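Local structure of extracellular solute-binding protein, family 1 (Bifidobacterium longum subsp. infantis ATCC 15697, 3QUF) at residues T30-Y35 / P55-D60; V138-Y143 / Q293-G298. The protein probably captures an extracellular solute, such as a sugar, and delivers it to an ABC-type importer, as family 1 solute-binding proteins do. All coordinates share one frame; numbering follows the deposited sequence. Where two conformers were deposited one is given.

Both contacts belong to one mixed sheet, yet their centres lie 38 Å apart and their nearest atoms about 17 Å apart. Interaction 1 is centred about 30 Å from the centre of the chain and is partly buried, with mainly apolar side chains on one face and polar ones, K31 and D60 exposed, on the other; its parallel strands are near neighbours in sequence. Interaction 2, centred about 10 Å from it, is wholly buried, antiparallel and shorter, with two backbone bonds against five, and joins distant parts of the chain. Strand 295-305 also pairs with strand 86-89, itself beside strand 30-36, so it connects the two regions, consistent with the strand crossings between lobes of a solute-binding protein.

Interaction 1 (T30-Y35 / P55-D60); sequences TKISFY and PDITLD
F34 meets L59 through its CB, 3.8 Å from L59 CD1, and not through its flat ring, which turns from segment 55-60 to meet the ring of F320, the two planes inclined at about 50°. The strands are the parallel pair of a beta-alpha-beta unit, strand 30-36, helix 40-53 and strand 57-63. Four bridges, T30 to I57 through S33 to D60, set the register. Five backbone hydrogen bonds hold it: T30 N to D56 O, T58 N to T30 O, I32 N to T58 O, D60 N to I32 O and F34 N to D60 O. The bond from D60 N to I32 O is 2.9 Å and nearly straight, 172° at the hydrogen.

The apolar contacts gather I32 and F34 against I57 and L59. On I32, CG1 stands between the backbone N and the carbonyl carbon (chi1 56°), a setting that places it 3.7 Å from I57 CG2 and equally 3.7 Å from L59 CD1. I32 CD1 also reaches I57 CG2. Helix 311-324 packs on T30, I32 and I57 through A316, while helix 40-53 meets I57 through F50 and L59 through V47. Replacing I32 with alanine would probably open a gap between I57 CG2 and L59 CD1 and take away part of the surface against which A316 packs. On the other face, S33 brings CB to 3.6 Å from D60 O. At the start of the pairing, a water accepts a hydrogen bond from T30 OG1 at 2.7 Å and donates a longer one, 3.3 Å, to D56 O.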
loop_
_atom_site.group_PDB
_atom_site.type_symbol
_atom_site.label_atom_id
_atom_site.label_comp_id
_atom_site.label_asym_id
_atom_site.label_seq_id
_atom_site.Cartn_x
_atom_site.Cartn_y
_atom_site.Cartn_z
ATOM N N THR A 30 -5.020 -32.332 14.833
ATOM C CA THR A 30 -4.205 -32.098 13.663
ATOM C C THR A 30 -3.202 -31.022 14.009
ATOM O O THR A 30 -3.588 -29.930 14.422
ATOM C CB THR A 30 -5.074 -31.603 12.492
ATOM O OG1 THR A 30 -6.026 -32.635 12.143
ATOM C CG2 THR A 30 -4.195 -31.260 11.264
ATOM N N LYS A 31 -1.931 -31.337 13.844
ATOM C CA LYS A 31 -0.849 -30.386 14.069
ATOM C C LYS A 31 -0.531 -29.607 12.795
ATOM O O LYS A 31 -0.215 -30.227 11.779
ATOM C CB LYS A 31 0.401 -31.151 14.487
ATOM C CG LYS A 31 0.231 -31.955 15.757
ATOM C CD LYS A 31 1.577 -32.453 16.243
ATOM C CE LYS A 31 2.625 -31.362 16.164
ATOM N NZ LYS A 31 2.433 -30.295 17.173
ATOM N N ILE A 32 -0.570 -28.283 12.852
ATOM C CA ILE A 32 -0.138 -27.424 11.733
ATOM C C ILE A 32 0.843 -26.363 12.213
ATOM O O ILE A 32 0.936 -26.119 13.432
ATOM C CB ILE A 32 -1.306 -26.765 10.989
ATOM C CG1 ILE A 32 -2.220 -25.950 11.932
ATOM C CG2 ILE A 32 -2.112 -27.875 10.267
ATOM C CD1 ILE A 32 -3.319 -25.147 11.193
ATOM N N SER A 33 1.604 -25.797 11.271
ATOM C CA SER A 33 2.558 -24.760 11.572
ATOM C C SER A 33 2.267 -23.498 10.782
ATOM O O SER A 33 1.664 -23.544 9.707
ATOM C CB SER A 33 3.985 -25.223 11.299
ATOM O OG SER A 33 4.068 -25.698 9.976
ATOM N N PHE A 34 2.691 -22.365 11.326
ATOM C CA PHE A 34 2.508 -21.060 10.694
ATOM C C PHE A 34 3.814 -20.333 10.848
ATOM O O PHE A 34 4.281 -20.182 11.988
ATOM C CB PHE A 34 1.371 -20.326 11.399
ATOM C CG PHE A 34 1.126 -18.883 10.973
ATOM C CD1 PHE A 34 1.468 -18.382 9.745
ATOM C CD2 PHE A 34 0.498 -18.024 11.874
ATOM C CE1 PHE A 34 1.228 -17.031 9.418
ATOM C CE2 PHE A 34 0.264 -16.696 11.562
ATOM C CZ PHE A 34 0.625 -16.200 10.370
ATOM N N TYR A 35 4.469 -20.015 9.741
ATOM C CA TYR A 35 5.675 -19.187 9.781
ATOM C C TYR A 35 5.198 -17.804 9.421
ATOM O O TYR A 35 4.864 -17.522 8.270
ATOM C CB TYR A 35 6.741 -19.670 8.813
ATOM C CG TYR A 35 8.044 -18.923 8.972
ATOM C CD1 TYR A 35 8.596 -18.740 10.230
ATOM C CD2 TYR A 35 8.714 -18.403 7.907
ATOM C CE1 TYR A 35 9.806 -18.054 10.400
ATOM C CE2 TYR A 35 9.927 -17.715 8.063
ATOM C CZ TYR A 35 10.446 -17.535 9.310
ATOM O OH TYR A 35 11.652 -16.903 9.525
ATOM N N PRO A 55 -10.280 -26.869 19.227
ATOM C CA PRO A 55 -9.557 -27.687 20.177
ATOM C C PRO A 55 -8.841 -28.846 19.528
ATOM O O PRO A 55 -7.941 -29.390 20.130
ATOM C CB PRO A 55 -10.663 -28.175 21.116
ATOM C CG PRO A 55 -11.883 -28.143 20.291
ATOM C CD PRO A 55 -11.739 -26.934 19.459
ATOM N N ASP A 56 -9.274 -29.233 18.321
ATOM C CA ASP A 56 -8.771 -30.306 17.516
ATOM C C ASP A 56 -7.529 -29.903 16.707
ATOM O O ASP A 56 -6.991 -30.723 15.983
ATOM C CB ASP A 56 -9.893 -30.700 16.520
ATOM C CG ASP A 56 -10.373 -29.516 15.614
ATOM O OD1 ASP A 56 -10.744 -28.380 16.088
ATOM O OD2 ASP A 56 -10.353 -29.739 14.367
ATOM N N ILE A 57 -7.158 -28.627 16.752
ATOM C CA ILE A 57 -6.019 -28.140 15.944
ATOM C C ILE A 57 -4.947 -27.609 16.850
ATOM O O ILE A 57 -5.240 -26.783 17.726
ATOM C CB ILE A 57 -6.461 -27.092 14.927
ATOM C CG1 ILE A 57 -7.533 -27.716 14.012
ATOM C CG2 ILE A 57 -5.211 -26.482 14.127
ATOM C CD1 ILE A 57 -8.213 -26.782 13.075
ATOM N N THR A 58 -3.724 -28.100 16.666
ATOM C CA THR A 58 -2.569 -27.596 17.377
ATOM C C THR A 58 -1.785 -26.727 16.403
ATOM O O THR A 58 -1.289 -27.260 15.413
ATOM C CB THR A 58 -1.653 -28.759 17.843
ATOM O OG1 THR A 58 -2.366 -29.628 18.757
ATOM C CG2 THR A 58 -0.381 -28.195 18.531
ATOM N N LEU A 59 -1.645 -25.440 16.706
ATOM C CA LEU A 59 -0.935 -24.506 15.829
ATOM C C LEU A 59 0.414 -24.110 16.432
ATOM O O LEU A 59 0.471 -23.605 17.559
ATOM C CB LEU A 59 -1.824 -23.308 15.562
ATOM C CG LEU A 59 -1.298 -22.205 14.665
ATOM C CD1 LEU A 59 -0.932 -22.757 13.291
ATOM C CD2 LEU A 59 -2.295 -21.008 14.482
ATOM N N ASP A 60 1.491 -24.444 15.743
ATOM C CA ASP A 60 2.863 -24.080 16.136
ATOM C C ASP A 60 3.244 -22.870 15.302
ATOM O O ASP A 60 3.336 -22.967 14.078
ATOM C CB ASP A 60 3.834 -25.238 15.864
ATOM C CG ASP A 60 5.295 -24.898 16.211
ATOM O OD1 ASP A 60 5.535 -24.035 17.071
ATOM O OD2 ASP A 60 6.207 -25.515 15.628
HETATM O O HOH W 1 -8.278 -32.517 13.590
#

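Interaction 2 (V138-Y143 / Q293-G298); sequences VGAFFY and QWINGG
I295 turns CG1 into the position between its backbone N and carbonyl carbon (chi1 66°) and extends beyond it, which carries CD1 to 3.9 Å from V138 CG1; V138 in turn holds CG1 anti to its own carbonyl carbon (chi1 -63°), and F362 of helix 355-362 packs against both side chains. Strands 135-144 and 295-305 pair antiparallel here in the buried part of the mixed sheet. G139 and N296 form a hydrogen-bonded pair, with G139 N to N296 O and N296 N to G139 O both 2.9 Å. G139 N approaches from above the N296 carbonyl plane, 48° out of it. V138 and G297 follow as a non-hydrogen-bonded pair, their CA atoms only 4.0 Å apart.

Glycine suits both pairs. A CB on G139 would fall 3.4 Å from N296 CB, and one on G297 would crowd V138 CG1 and also press on the preceding carbonyl. G139 O already lies 3.4 Å from I295 CB and 3.5 Å from N296 CB. The buried N296 amide is satisfied elsewhere, OD1 by R263 NE and ND2 by G188 O. Both engaged, they fix the amide's flip, and the arginine probably polarises its carbonyl.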
loop_
_atom_site.group_PDB
_atom_site.type_symbol
_atom_site.label_atom_id
_atom_site.label_comp_id
_atom_site.label_asym_id
_atom_site.label_seq_id
_atom_site.Cartn_x
_atom_site.Cartn_y
_atom_site.Cartn_z
ATOM N N VAL A 138 -3.391 2.675 4.341
ATOM C CA VAL A 138 -3.706 3.784 3.451
ATOM C C VAL A 138 -2.842 4.997 3.728
ATOM O O VAL A 138 -2.254 5.152 4.812
ATOM C CB VAL A 138 -5.173 4.169 3.541
ATOM C CG1 VAL A 138 -6.064 3.017 3.077
ATOM C CG2 VAL A 138 -5.518 4.664 4.943
ATOM N N GLY A 139 -2.726 5.850 2.723
ATOM C CA GLY A 139 -2.036 7.119 2.851
ATOM C C GLY A 139 -2.761 8.170 2.015
ATOM O O GLY A 139 -3.421 7.849 1.014
ATOM N N ALA A 140 -2.589 9.432 2.387
ATOM C CA ALA A 140 -3.331 10.520 1.732
ATOM C C ALA A 140 -2.676 11.861 2.043
ATOM O O ALA A 140 -1.591 11.890 2.632
ATOM C CB ALA A 140 -4.817 10.488 2.201
ATOM N N PHE A 141 -3.293 12.956 1.611
ATOM C CA PHE A 141 -2.763 14.280 1.857
ATOM C C PHE A 141 -3.348 14.844 3.156
ATOM O O PHE A 141 -4.581 14.856 3.366
ATOM C CB PHE A 141 -3.092 15.245 0.717
ATOM C CG PHE A 141 -2.030 15.379 -0.377
ATOM C CD1 PHE A 141 -0.708 15.009 -0.220
ATOM C CD2 PHE A 141 -2.403 15.977 -1.593
ATOM C CE1 PHE A 141 0.213 15.211 -1.231
ATOM C CE2 PHE A 141 -1.482 16.225 -2.567
ATOM C CZ PHE A 141 -0.176 15.838 -2.404
ATOM N N PHE A 142 -2.468 15.304 4.025
ATOM C CA PHE A 142 -2.836 15.991 5.243
ATOM C C PHE A 142 -2.509 17.458 5.000
ATOM O O PHE A 142 -1.435 17.759 4.485
ATOM C CB PHE A 142 -2.045 15.411 6.418
ATOM C CG PHE A 142 -2.495 14.035 6.840
ATOM C CD1 PHE A 142 -2.389 12.923 5.965
ATOM C CD2 PHE A 142 -3.068 13.840 8.087
ATOM C CE1 PHE A 142 -2.840 11.668 6.338
ATOM C CE2 PHE A 142 -3.498 12.582 8.483
ATOM C CZ PHE A 142 -3.395 11.487 7.617
ATOM N N TYR A 143 -3.450 18.347 5.303
ATOM C CA TYR A 143 -3.259 19.782 5.021
ATOM C C TYR A 143 -3.596 20.707 6.182
ATOM O O TYR A 143 -4.417 20.382 7.040
ATOM C CB TYR A 143 -4.012 20.213 3.740
ATOM C CG TYR A 143 -5.520 20.097 3.821
ATOM C CD1 TYR A 143 -6.147 18.889 3.564
ATOM C CD2 TYR A 143 -6.303 21.200 4.153
ATOM C CE1 TYR A 143 -7.530 18.765 3.627
ATOM C CE2 TYR A 143 -7.683 21.091 4.236
ATOM C CZ TYR A 143 -8.287 19.884 3.967
ATOM O OH TYR A 143 -9.648 19.774 4.041
ATOM N N GLN A 293 -10.142 11.339 -7.979
ATOM C CA GLN A 293 -9.174 11.219 -6.871
ATOM C C GLN A 293 -8.994 9.792 -6.356
ATOM O O GLN A 293 -9.958 8.999 -6.297
ATOM C CB GLN A 293 -9.522 12.133 -5.702
ATOM C CG GLN A 293 -9.722 13.600 -6.046
ATOM C CD GLN A 293 -11.071 13.879 -6.670
ATOM O OE1 GLN A 293 -12.022 13.074 -6.555
ATOM N NE2 GLN A 293 -11.169 15.037 -7.355
ATOM N N TRP A 294 -7.743 9.479 -6.002
ATOM C CA TRP A 294 -7.345 8.206 -5.393
ATOM C C TRP A 294 -6.560 8.475 -4.102
ATOM O O TRP A 294 -6.068 9.569 -3.869
ATOM C CB TRP A 294 -6.492 7.379 -6.371
ATOM C CG TRP A 294 -7.325 6.711 -7.424
ATOM C CD1 TRP A 294 -8.102 7.337 -8.339
ATOM C CD2 TRP A 294 -7.541 5.323 -7.598
ATOM N NE1 TRP A 294 -8.813 6.434 -9.069
ATOM C CE2 TRP A 294 -8.473 5.178 -8.658
ATOM C CE3 TRP A 294 -7.070 4.175 -6.959
ATOM C CZ2 TRP A 294 -8.903 3.932 -9.105
ATOM C CZ3 TRP A 294 -7.474 2.954 -7.421
ATOM C CH2 TRP A 294 -8.430 2.844 -8.476
ATOM N N ILE A 295 -6.433 7.435 -3.279
ATOM C CA ILE A 295 -5.538 7.458 -2.131
ATOM C C ILE A 295 -4.444 6.419 -2.345
ATOM O O ILE A 295 -4.501 5.579 -3.246
ATOM C CB ILE A 295 -6.281 7.266 -0.789
ATOM C CG1 ILE A 295 -6.884 5.867 -0.684
ATOM C CG2 ILE A 295 -7.329 8.361 -0.612
ATOM C CD1 ILE A 295 -7.591 5.572 0.609
ATOM N N ASN A 296 -3.407 6.516 -1.540
ATOM C CA ASN A 296 -2.423 5.469 -1.498
ATOM C C ASN A 296 -2.967 4.316 -0.636
ATOM O O ASN A 296 -3.659 4.508 0.370
ATOM C CB ASN A 296 -1.121 5.910 -0.791
ATOM C CG ASN A 296 -0.287 6.990 -1.523
ATOM O OD1 ASN A 296 0.557 7.636 -0.869
ATOM N ND2 ASN A 296 -0.483 7.200 -2.824
ATOM N N GLY A 297 -2.542 3.107 -0.950
ATOM C CA GLY A 297 -2.791 2.000 -0.053
ATOM C C GLY A 297 -2.506 0.674 -0.711
ATOM O O GLY A 297 -2.244 0.576 -1.917
ATOM N N GLY A 298 -2.554 -0.363 0.101
ATOM C CA GLY A 298 -2.304 -1.705 -0.402
ATOM C C GLY A 298 -2.564 -2.720 0.685
ATOM O O GLY A 298 -2.792 -2.349 1.848
#